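Side-chain contacts in alpha-14 giardin (Giardia lamblia, PDB 3CHJ), which binds calcium and phospholipids as an annexin and may serve as a calcium-regulated structural element linking the lipid bilayer to the underlying axoneme: residues 232-237 with 247-252; 282-285 with 289-292. One frame throughout, in Å; residues are numbered along the deposited sequence.

Following the chain from the N terminus, helix 227-241 is reached first, and interaction 1 closes the short turn that leads from it into helix 243-254. The chain then runs through helix 262-272 before interaction 2 closes a still shorter connection, between helix 279-287 and the start of helix 291-298. The two loops follow one another in series and neither nests nor crosses; their centres are about 14 Å apart, with helix 243-254, one partner of interaction 1, also packing against interaction 2. One side of it meets helix 227-241; elsewhere Met-251 CE packs on Phe-291 CZ at 3.7 Å, and Asn-252 OD1 probably hydrogen-bonds Tyr-283 OH.

Interaction 1 (232-237 with 247-252); sequences AFKLAH and AAFSMN
Lys-234 lays the aliphatic part of its side chain across the outer end of the Phe-249 ring at about a right angle, with CB and CD each 3.8 Å from Phe-249 CZ. Beyond CG the chain is extended and carries the ammonium group away from the ring, where NZ forms a salt bridge with Glu-230, one turn back. The backbone takes part at the next residue: Leu-235 N lies 3.9 Å from Phe-249 CE2, obliquely to the ring. These residues join two consecutive helices of the all-helical annexin fold, 227-241 and 243-254, which run roughly antiparallel, their short segments at 149° with axes 9.9 Å apart. The Leu-235 side chain starts out along the flank of its helix, and with CG anti to the backbone N (chi1 -178°) it reaches across to the partner helix. There CD1 packs against Phe-249 CD2 at 4.1 Å and touches Ser-250 OG at 3.2 Å, a close apolar-to-polar contact. The serine oxygen sits beside its own backbone N (chi1 -61°) and is hydrogen-bonded to both Ala-246 O and Tyr-231 OH, so this buried hydroxyl is satisfied although it also touches the leucine methyl. Around Phe-249, Arg-218 adds a cation-pi contact and Tyr-287 packs from helix 279-287.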
loop_
_atom_site.group_PDB
_atom_site.type_symbol
_atom_site.label_atom_id
_atom_site.label_comp_id
_atom_site.label_asym_id
_atom_site.label_seq_id
_atom_site.Cartn_x
_atom_site.Cartn_y
_atom_site.Cartn_z
ATOM N N ALA A 232 -11.188 0.926 -4.691
ATOM C CA ALA A 232 -10.472 2.196 -4.526
ATOM C C ALA A 232 -11.102 3.052 -3.432
ATOM O O ALA A 232 -10.388 3.552 -2.568
ATOM C CB ALA A 232 -10.417 2.951 -5.823
ATOM N N PHE A 233 -12.420 3.216 -3.453
ATOM C CA PHE A 233 -13.053 4.068 -2.422
ATOM C C PHE A 233 -13.064 3.418 -1.048
ATOM O O PHE A 233 -12.947 4.123 -0.023
ATOM C CB PHE A 233 -14.438 4.542 -2.868
ATOM C CG PHE A 233 -14.380 5.692 -3.824
ATOM C CD1 PHE A 233 -14.528 7.005 -3.348
ATOM C CD2 PHE A 233 -14.149 5.486 -5.176
ATOM C CE1 PHE A 233 -14.456 8.108 -4.225
ATOM C CE2 PHE A 233 -14.074 6.577 -6.062
ATOM C CZ PHE A 233 -14.247 7.886 -5.588
ATOM N N LYS A 234 -13.177 2.091 -0.998
ATOM C CA LYS A 234 -13.028 1.395 0.287
ATOM C C LYS A 234 -11.600 1.574 0.820
ATOM O O LYS A 234 -11.400 1.840 2.017
ATOM C CB LYS A 234 -13.319 -0.097 0.134
ATOM C CG LYS A 234 -14.782 -0.459 0.013
ATOM C CD LYS A 234 -14.901 -1.964 -0.187
ATOM C CE LYS A 234 -16.341 -2.369 -0.002
ATOM N NZ LYS A 234 -16.515 -3.853 -0.085
ATOM N N LEU A 235 -10.615 1.435 -0.066
ATOM C CA LEU A 235 -9.213 1.544 0.336
ATOM C C LEU A 235 -8.913 2.963 0.839
ATOM O O LEU A 235 -8.283 3.105 1.892
ATOM C CB LEU A 235 -8.296 1.143 -0.825
ATOM C CG LEU A 235 -6.808 1.186 -0.454
ATOM C CD1 LEU A 235 -6.484 0.176 0.626
ATOM C CD2 LEU A 235 -5.939 0.976 -1.708
ATOM N N ALA A 236 -9.405 3.984 0.132
ATOM C CA ALA A 236 -9.224 5.384 0.537
ATOM C C ALA A 236 -9.918 5.616 1.874
ATOM O O ALA A 236 -9.350 6.244 2.773
ATOM C CB ALA A 236 -9.768 6.342 -0.508
ATOM N N HIS A 237 -11.142 5.108 2.005
ATOM C CA HIS A 237 -11.842 5.188 3.295
ATOM C C HIS A 237 -10.976 4.651 4.433
ATOM O O HIS A 237 -10.751 5.321 5.445
ATOM C CB HIS A 237 -13.173 4.417 3.279
ATOM C CG HIS A 237 -13.821 4.358 4.630
ATOM N ND1 HIS A 237 -13.406 3.482 5.611
ATOM C CD2 HIS A 237 -14.808 5.105 5.180
ATOM C CE1 HIS A 237 -14.117 3.691 6.711
ATOM N NE2 HIS A 237 -14.984 4.659 6.467
ATOM N N ALA A 247 -4.445 -1.862 5.399
ATOM C CA ALA A 247 -3.497 -2.926 5.114
ATOM C C ALA A 247 -4.214 -4.279 5.213
ATOM O O ALA A 247 -4.045 -5.139 4.358
ATOM C CB ALA A 247 -2.336 -2.865 6.094
ATOM N N ALA A 248 -5.007 -4.477 6.272
ATOM C CA ALA A 248 -5.763 -5.727 6.417
ATOM C C ALA A 248 -6.717 -5.971 5.260
ATOM O O ALA A 248 -6.822 -7.082 4.761
ATOM C CB ALA A 248 -6.521 -5.756 7.749
ATOM N N PHE A 249 -7.396 -4.908 4.835
ATOM C CA PHE A 249 -8.307 -4.991 3.695
ATOM C C PHE A 249 -7.556 -5.394 2.437
ATOM O O PHE A 249 -7.970 -6.327 1.750
ATOM C CB PHE A 249 -9.005 -3.632 3.510
ATOM C CG PHE A 249 -9.824 -3.516 2.234
ATOM C CD1 PHE A 249 -10.865 -4.402 1.972
ATOM C CD2 PHE A 249 -9.532 -2.520 1.298
ATOM C CE1 PHE A 249 -11.627 -4.288 0.789
ATOM C CE2 PHE A 249 -10.299 -2.400 0.097
ATOM C CZ PHE A 249 -11.325 -3.287 -0.142
ATOM N N SER A 250 -6.468 -4.689 2.130
ATOM C CA SER A 250 -5.728 -5.002 0.885
ATOM C C SER A 250 -5.162 -6.422 0.917
ATOM O O SER A 250 -5.157 -7.138 -0.104
ATOM C CB SER A 250 -4.607 -4.001 0.634
ATOM O OG SER A 250 -5.109 -2.672 0.492
ATOM N N MET A 251 -4.695 -6.840 2.091
ATOM C CA MET A 251 -4.160 -8.197 2.237
ATOM C C MET A 251 -5.280 -9.225 2.056
ATOM O O MET A 251 -5.084 -10.235 1.395
ATOM C CB MET A 251 -3.457 -8.382 3.584
ATOM C CG MET A 251 -2.131 -7.589 3.703
ATOM S SD MET A 251 -0.836 -8.072 2.519
ATOM C CE MET A 251 -0.392 -9.713 3.166
ATOM N N ASN A 252 -6.460 -8.963 2.615
ATOM C CA ASN A 252 -7.591 -9.887 2.431
ATOM C C ASN A 252 -7.955 -10.066 0.955
ATOM O O ASN A 252 -8.172 -11.194 0.481
ATOM C CB ASN A 252 -8.810 -9.439 3.246
ATOM C CG ASN A 252 -9.976 -10.420 3.123
ATOM O OD1 ASN A 252 -9.954 -11.522 3.687
ATOM N ND2 ASN A 252 -10.996 -10.021 2.381
#

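Interaction 2 (282-285 with 289-292); sequences YYKK and QAFD
Tyr-283 overlaps the edge of Phe-291 with one face of its ring, a T-shaped pair with centroids 5.5 Å apart and planes at 87°. The pair spans the short turn between two helices of the fourth annexin repeat, 279-287 and 291-298, with Ala-290 as N-cap of the second. Phe-291 CD1 is the leading atom, standing 3.8 Å above the tyrosine plane and displaced toward the rim on the CG-CD1 side. Both aromatic side chains have CG anti to the backbone N (chi1 -172° for Tyr-283), which directs the tyrosine ring toward residues 289-291. Gln-289 O lies in the ring plane at its CD2-CE2 edge, 3.3 Å from Tyr-283 CD2. The same carbonyl oxygen is also approached by Lys-284 CA, in a CA-H...O contact of 3.5 Å. Farther out, the aliphatic chain of Lys-284 runs past the turn, CD lying 4.2 Å from Ala-290 CA, before a bend at chi4. Phe-291 also meets Phe-255 edge-to-face, and Gln-289 NE2 is hydrogen-bonded to Glu-293. A water links the tyrosine hydroxyl and the glutamine side-chain oxygen: it lies 2.8 Å from Tyr-283 OH and donates to Gln-289 OE1 at 2.7 Å.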
loop_
_atom_site.group_PDB
_atom_site.type_symbol
_atom_site.label_atom_id
_atom_site.label_comp_id
_atom_site.label_asym_id
_atom_site.label_seq_id
_atom_site.Cartn_x
_atom_site.Cartn_y
_atom_site.Cartn_z
ATOM N N TYR A 282 -6.480 -6.167 13.265
ATOM C CA TYR A 282 -7.680 -5.736 12.552
ATOM C C TYR A 282 -8.140 -6.788 11.566
ATOM O O TYR A 282 -9.331 -6.932 11.345
ATOM C CB TYR A 282 -7.486 -4.370 11.882
ATOM C CG TYR A 282 -7.430 -3.277 12.911
ATOM C CD1 TYR A 282 -8.590 -2.829 13.542
ATOM C CD2 TYR A 282 -6.206 -2.711 13.291
ATOM C CE1 TYR A 282 -8.534 -1.834 14.517
ATOM C CE2 TYR A 282 -6.138 -1.717 14.267
ATOM C CZ TYR A 282 -7.302 -1.287 14.877
ATOM O OH TYR A 282 -7.256 -0.304 15.830
ATOM N N TYR A 283 -7.199 -7.519 10.985
ATOM C CA TYR A 283 -7.548 -8.599 10.064
ATOM C C TYR A 283 -8.527 -9.584 10.726
ATOM O O TYR A 283 -9.575 -9.922 10.159
ATOM C CB TYR A 283 -6.285 -9.330 9.558
ATOM C CG TYR A 283 -6.632 -10.310 8.459
ATOM C CD1 TYR A 283 -6.460 -9.963 7.113
ATOM C CD2 TYR A 283 -7.185 -11.557 8.755
ATOM C CE1 TYR A 283 -6.828 -10.834 6.090
ATOM C CE2 TYR A 283 -7.566 -12.439 7.728
ATOM C CZ TYR A 283 -7.377 -12.064 6.411
ATOM O OH TYR A 283 -7.744 -12.911 5.389
ATOM N N LYS A 284 -8.186 -10.042 11.927
ATOM C CA LYS A 284 -9.049 -10.992 12.641
ATOM C C LYS A 284 -10.354 -10.341 13.101
ATOM O O LYS A 284 -11.428 -10.965 13.046
ATOM C CB LYS A 284 -8.300 -11.586 13.829
ATOM C CG LYS A 284 -9.087 -12.663 14.560
ATOM C CD LYS A 284 -8.204 -13.441 15.503
ATOM C CE LYS A 284 -9.023 -14.354 16.406
ATOM N NZ LYS A 284 -9.833 -13.563 17.387
ATOM N N LYS A 285 -10.261 -9.088 13.532
ATOM C CA LYS A 285 -11.415 -8.381 14.066
ATOM C C LYS A 285 -12.468 -8.264 12.972
ATOM O O LYS A 285 -13.657 -8.429 13.254
ATOM C CB LYS A 285 -10.985 -7.009 14.602
ATOM C CG LYS A 285 -11.981 -6.367 15.546
ATOM C CD LYS A 285 -11.384 -5.148 16.221
ATOM C CE LYS A 285 -12.361 -4.522 17.211
ATOM N NZ LYS A 285 -11.723 -3.351 17.902
ATOM N N GLN A 289 -11.114 -14.684 10.870
ATOM C CA GLN A 289 -10.041 -15.667 10.813
ATOM C C GLN A 289 -8.711 -14.974 11.127
ATOM O O GLN A 289 -8.483 -13.844 10.689
ATOM C CB GLN A 289 -10.000 -16.291 9.414
ATOM C CG GLN A 289 -8.893 -17.336 9.217
ATOM C CD GLN A 289 -8.915 -17.977 7.848
ATOM O OE1 GLN A 289 -9.205 -17.336 6.840
ATOM N NE2 GLN A 289 -8.575 -19.262 7.803
ATOM N N ALA A 290 -7.832 -15.651 11.862
ATOM C CA ALA A 290 -6.467 -15.145 12.085
ATOM C C ALA A 290 -5.720 -15.003 10.773
ATOM O O ALA A 290 -5.793 -15.872 9.909
ATOM C CB ALA A 290 -5.680 -16.085 13.017
ATOM N N PHE A 291 -4.985 -13.905 10.640
ATOM C CA PHE A 291 -4.137 -13.667 9.470
ATOM C C PHE A 291 -3.227 -14.845 9.185
ATOM O O PHE A 291 -3.117 -15.285 8.028
ATOM C CB PHE A 291 -3.288 -12.410 9.714
ATOM C CG PHE A 291 -2.369 -12.043 8.559
ATOM C CD1 PHE A 291 -2.778 -11.126 7.596
ATOM C CD2 PHE A 291 -1.090 -12.600 8.461
ATOM C CE1 PHE A 291 -1.934 -10.785 6.544
ATOM C CE2 PHE A 291 -0.246 -12.271 7.409
ATOM C CZ PHE A 291 -0.664 -11.368 6.446
ATOM N N ASP A 292 -2.578 -15.360 10.233
ATOM C CA ASP A 292 -1.612 -16.444 10.032
ATOM C C ASP A 292 -2.294 -17.689 9.485
ATOM O O ASP A 292 -1.691 -18.438 8.720
ATOM C CB ASP A 292 -0.846 -16.758 11.325
ATOM C CG ASP A 292 0.176 -15.687 11.691
ATOM O OD1 ASP A 292 0.430 -14.753 10.886
ATOM O OD2 ASP A 292 0.725 -15.776 12.815
HETATM O O HOH W 1 -9.613 -14.845 6.019
#